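Local structure of heterokaryon incompatibility protein S (Podospora anserina, 2WVO) at residues D152-S155 and L156-I159; K116-P120 and I121-L125. The protein enforces heterokaryon incompatibility, triggering a lethal reaction on meeting the prion form [het-s] of an incompatible cell. All coordinates share one frame; numbering follows the deposited sequence.

Contact 1 (D152-S155 and L156-I159)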
loop_
_atom_site.group_PDB
_atom_site.type_symbol
_atom_site.label_atom_id
_atom_site.label_comp_id
_atom_site.label_asym_id
_atom_site.label_seq_id
_atom_site.Cartn_x
_atom_site.Cartn_y
_atom_site.Cartn_z
ATOM N N ASP A 152 -4.513 14.050 -4.334
ATOM C CA ASP A 152 -4.997 14.315 -2.985
ATOM C C ASP A 152 -3.978 14.042 -1.892
ATOM O O ASP A 152 -2.982 13.351 -2.126
ATOM C CB ASP A 152 -6.398 13.699 -2.734
ATOM C CG ASP A 152 -6.355 12.365 -2.025
ATOM O OD1 ASP A 152 -5.691 11.443 -2.540
ATOM O OD2 ASP A 152 -7.009 12.248 -0.958
ATOM N N GLY A 153 -4.226 14.637 -0.723
ATOM C CA GLY A 153 -3.343 14.572 0.438
ATOM C C GLY A 153 -3.028 13.179 0.938
ATOM O O GLY A 153 -1.878 12.885 1.215
ATOM N N LYS A 154 -4.048 12.329 1.061
ATOM C CA LYS A 154 -3.876 10.914 1.422
ATOM C C LYS A 154 -2.807 10.195 0.604
ATOM O O LYS A 154 -2.020 9.431 1.155
ATOM C CB LYS A 154 -5.192 10.149 1.267
ATOM C CG LYS A 154 -6.228 10.428 2.332
ATOM C CD LYS A 154 -5.835 9.827 3.682
ATOM C CE LYS A 154 -7.066 9.494 4.518
ATOM N NZ LYS A 154 -8.193 10.410 4.208
ATOM N N SER A 155 -2.803 10.423 -0.708
ATOM C CA SER A 155 -1.856 9.780 -1.626
ATOM C C SER A 155 -0.399 10.132 -1.306
ATOM O O SER A 155 0.462 9.254 -1.258
ATOM C CB SER A 155 -2.184 10.150 -3.073
ATOM O OG SER A 155 -3.569 10.010 -3.352
ATOM N N LEU A 156 -0.155 11.424 -1.080
ATOM C CA LEU A 156 1.153 11.976 -0.706
ATOM C C LEU A 156 1.618 11.481 0.675
ATOM O O LEU A 156 2.750 11.006 0.804
ATOM C CB LEU A 156 1.056 13.514 -0.718
ATOM C CG LEU A 156 2.177 14.562 -0.538
ATOM C CD1 LEU A 156 3.229 14.244 0.527
ATOM C CD2 LEU A 156 2.827 14.955 -1.850
ATOM N N GLU A 157 0.748 11.611 1.689
ATOM C CA GLU A 157 0.994 11.093 3.049
ATOM C C GLU A 157 1.450 9.630 3.009
ATOM O O GLU A 157 2.460 9.274 3.598
ATOM C CB GLU A 157 -0.260 11.225 3.946
ATOM C CG GLU A 157 -0.675 12.652 4.319
ATOM C CD GLU A 157 -1.905 12.736 5.272
ATOM O OE1 GLU A 157 -3.032 12.324 4.900
ATOM O OE2 GLU A 157 -1.748 13.252 6.399
ATOM N N LYS A 158 0.703 8.796 2.287
ATOM C CA LYS A 158 1.011 7.370 2.129
ATOM C C LYS A 158 2.423 7.111 1.596
ATOM O O LYS A 158 3.150 6.264 2.134
ATOM C CB LYS A 158 -0.051 6.712 1.234
ATOM C CG LYS A 158 0.060 5.199 1.048
ATOM C CD LYS A 158 -1.337 4.581 0.846
ATOM C CE LYS A 158 -1.876 4.814 -0.564
ATOM N NZ LYS A 158 -3.327 4.508 -0.682
ATOM N N ILE A 159 2.828 7.842 0.559
ATOM C CA ILE A 159 4.196 7.713 0.042
ATOM C C ILE A 159 5.244 8.160 1.063
ATOM O O ILE A 159 6.169 7.428 1.405
ATOM C CB ILE A 159 4.385 8.504 -1.279
ATOM C CG1 ILE A 159 3.674 7.779 -2.425
ATOM C CG2 ILE A 159 5.899 8.708 -1.611
ATOM C CD1 ILE A 159 3.471 8.654 -3.652
#
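Glu157 leans back over the first turn of its helix toward Gly153 and Lys154. Its CB lies 3.6 Å from Gly153 O and a little farther from Lys154 O. CG comes closer, 3.3 Å from Gly153 O, because chi1 of -68° sets it opposite the carbonyl carbon and turns the chain back toward the helix start. Beyond CG the chain runs extended, bringing CD alongside the same carbonyl and OE1 to 3.8 Å from Lys154 CA. The side chain of Lys154 crosses that of Glu157 at a slant, CD facing OE1, yet Lys154 NZ stays 5.5 Å from Glu157 OE1. Any attraction between the two charges would act across this gap, without contact. Gly153 O is also the acceptor for Glu157 N, at 3.0 Å and almost straight (175°). Lys158 N binds Lys154 O in the next step of the helix, and a weaker bond joins Ile159 N to Ser155 O.

At the opening of the helix, Ser155 OG donates to Asp152 OD1 over 2.7 Å, fixing the carboxylate against the first turn. On the inward side of the helix, Leu156 and Ile159 pack on Leu150 of strand 148-150 and on Leu45 of helix 38-59, while Lys158 reaches Gln162 of the second subunit. With Asp152 as N-cap and its carboxylate tied to the serine three residues on, the arrangement is characteristic of the start of an alpha-helix, here helix 153-172, which begins two residues after the short parallel strand 148-150.

Contact 2 (K116-P120 and I121-L125); sequences KDMKP and IGRAL
Lys119 O accepts a hydrogen bond from Arg123 N at 2.8 Å. Arg123 CB crowds the same oxygen at 3.0 Å. One residue on, Ala124 N binds Pro120 O at 3.0 Å in a more bent bond.

The side chain of Arg123 then turns back past the helix start. With CG opposite its backbone N (chi1 -178°) and a bend at chi2, CD comes within 3.8 Å of Met118 CE, and the two side chains cross at about a right angle. Met118 SD meanwhile faces Gly122 O at 4.0 Å. On another flank Lys119 CG presses on Gly122 N, 3.0 Å away, its chi1 of 81° placing it between the backbone N and the carbonyl carbon.

Lys119 is the N-cap of helix 120-136, and its own N-H is bound by Glu39 of helix 38-59, where Met118 also packs. Pro120 suits the first turn, where its lack of an amide hydrogen leaves no donor in need of a partner. The guanidinium of Arg123 lies close to that of Arg127, and the two would be expected to repel mildly; within 116-125 the hold on Arg123 thus rests on its backbone bond and the apolar contact of CD with Met118.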
loop_
_atom_site.group_PDB
_atom_site.type_symbol
_atom_site.label_atom_id
_atom_site.label_comp_id
_atom_site.label_asym_id
_atom_site.label_seq_id
_atom_site.Cartn_x
_atom_site.Cartn_y
_atom_site.Cartn_z
ATOM N N LYS A 116 8.091 26.873 -9.969
ATOM C CA LYS A 116 8.075 28.329 -9.827
ATOM C C LYS A 116 6.951 28.855 -8.925
ATOM O O LYS A 116 7.038 29.980 -8.436
ATOM C CB LYS A 116 8.035 29.005 -11.205
ATOM C CG LYS A 116 6.867 28.572 -12.084
ATOM C CD LYS A 116 6.915 29.242 -13.438
ATOM C CE LYS A 116 5.583 29.100 -14.150
ATOM N NZ LYS A 116 5.544 29.924 -15.389
ATOM N N ASP A 117 5.913 28.046 -8.706
ATOM C CA ASP A 117 4.747 28.443 -7.892
ATOM C C ASP A 117 5.040 28.529 -6.386
ATOM O O ASP A 117 4.320 29.207 -5.648
ATOM C CB ASP A 117 3.549 27.503 -8.125
ATOM C CG ASP A 117 3.036 27.525 -9.561
ATOM O OD1 ASP A 117 2.403 26.533 -9.975
ATOM O OD2 ASP A 117 3.241 28.523 -10.281
ATOM N N MET A 118 6.084 27.832 -5.940
ATOM C CA MET A 118 6.484 27.811 -4.528
ATOM C C MET A 118 6.895 29.191 -4.048
ATOM O O MET A 118 7.458 29.968 -4.823
ATOM C CB MET A 118 7.658 26.837 -4.313
ATOM C CG MET A 118 7.276 25.360 -4.176
ATOM S SD MET A 118 8.687 24.236 -3.954
ATOM C CE MET A 118 9.367 24.273 -5.603
ATOM N N LYS A 119 6.612 29.490 -2.776
ATOM C CA LYS A 119 7.164 30.666 -2.076
ATOM C C LYS A 119 8.687 30.685 -2.289
ATOM O O LYS A 119 9.267 29.639 -2.570
ATOM C CB LYS A 119 6.867 30.565 -0.567
ATOM C CG LYS A 119 7.866 29.645 0.215
ATOM C CD LYS A 119 7.538 29.425 1.699
ATOM C CE LYS A 119 6.475 28.349 1.886
ATOM N NZ LYS A 119 6.212 27.959 3.290
ATOM N N PRO A 120 9.341 31.858 -2.147
ATOM C CA PRO A 120 10.795 31.885 -2.370
ATOM C C PRO A 120 11.609 30.996 -1.413
ATOM O O PRO A 120 12.643 30.448 -1.815
ATOM C CB PRO A 120 11.158 33.366 -2.158
ATOM C CG PRO A 120 9.883 34.107 -2.344
ATOM C CD PRO A 120 8.826 33.198 -1.802
ATOM N N ILE A 121 11.151 30.865 -0.170
ATOM C CA ILE A 121 11.877 30.104 0.850
ATOM C C ILE A 121 11.706 28.597 0.675
ATOM O O ILE A 121 12.669 27.837 0.794
ATOM C CB ILE A 121 11.532 30.593 2.280
ATOM C CG1 ILE A 121 12.527 31.690 2.682
ATOM C CG2 ILE A 121 11.556 29.439 3.290
ATOM C CD1 ILE A 121 12.076 32.582 3.792
ATOM N N GLY A 122 10.480 28.175 0.379
ATOM C CA GLY A 122 10.202 26.798 0.013
ATOM C C GLY A 122 10.914 26.443 -1.279
ATOM O O GLY A 122 11.477 25.365 -1.394
ATOM N N ARG A 123 10.887 27.361 -2.244
ATOM C CA ARG A 123 11.544 27.179 -3.541
ATOM C C ARG A 123 13.043 26.907 -3.375
ATOM O O ARG A 123 13.583 26.017 -4.032
ATOM C CB ARG A 123 11.300 28.414 -4.432
ATOM C CG ARG A 123 11.885 28.370 -5.848
ATOM C CD ARG A 123 11.062 27.488 -6.788
ATOM N NE ARG A 123 11.715 27.253 -8.080
ATOM C CZ ARG A 123 12.563 26.255 -8.331
ATOM N NH1 ARG A 123 12.894 25.379 -7.384
ATOM N NH2 ARG A 123 13.095 26.131 -9.541
ATOM N N ALA A 124 13.691 27.673 -2.489
ATOM C CA ALA A 124 15.134 27.581 -2.243
ATOM C C ALA A 124 15.557 26.308 -1.502
ATOM O O ALA A 124 16.603 25.725 -1.812
ATOM C CB ALA A 124 15.635 28.825 -1.504
ATOM N N LEU A 125 14.764 25.902 -0.511
ATOM C CA LEU A 125 14.952 24.626 0.172
ATOM C C LEU A 125 14.798 23.452 -0.790
ATOM O O LEU A 125 15.572 22.492 -0.742
ATOM C CB LEU A 125 13.935 24.483 1.301
ATOM C CG LEU A 125 14.285 24.504 2.794
ATOM C CD1 LEU A 125 15.694 25.011 3.121
ATOM C CD2 LEU A 125 13.213 25.283 3.550
#

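How the contacts relate
Contact 2 precedes contact 1 along the chain, and each marks a helix start: 116-125 leads into helix 120-136, 152-159 opens helix 153-172. Their centres lie 21 Å apart and their nearest atoms about 11 Å, so they do not touch. Helix 38-59 links them indirectly: Tyr38, Glu39 and Leu43 meet contact 2, while Cys41 and Leu45 receive the inward side chains of contact 1. Their other neighbours differ, since Ile121 and Leu125 face helix 194-204, and only contact 1 reaches the second subunit. Both fall within the globular domain, which inhibits in cis its own C-terminal prion domain.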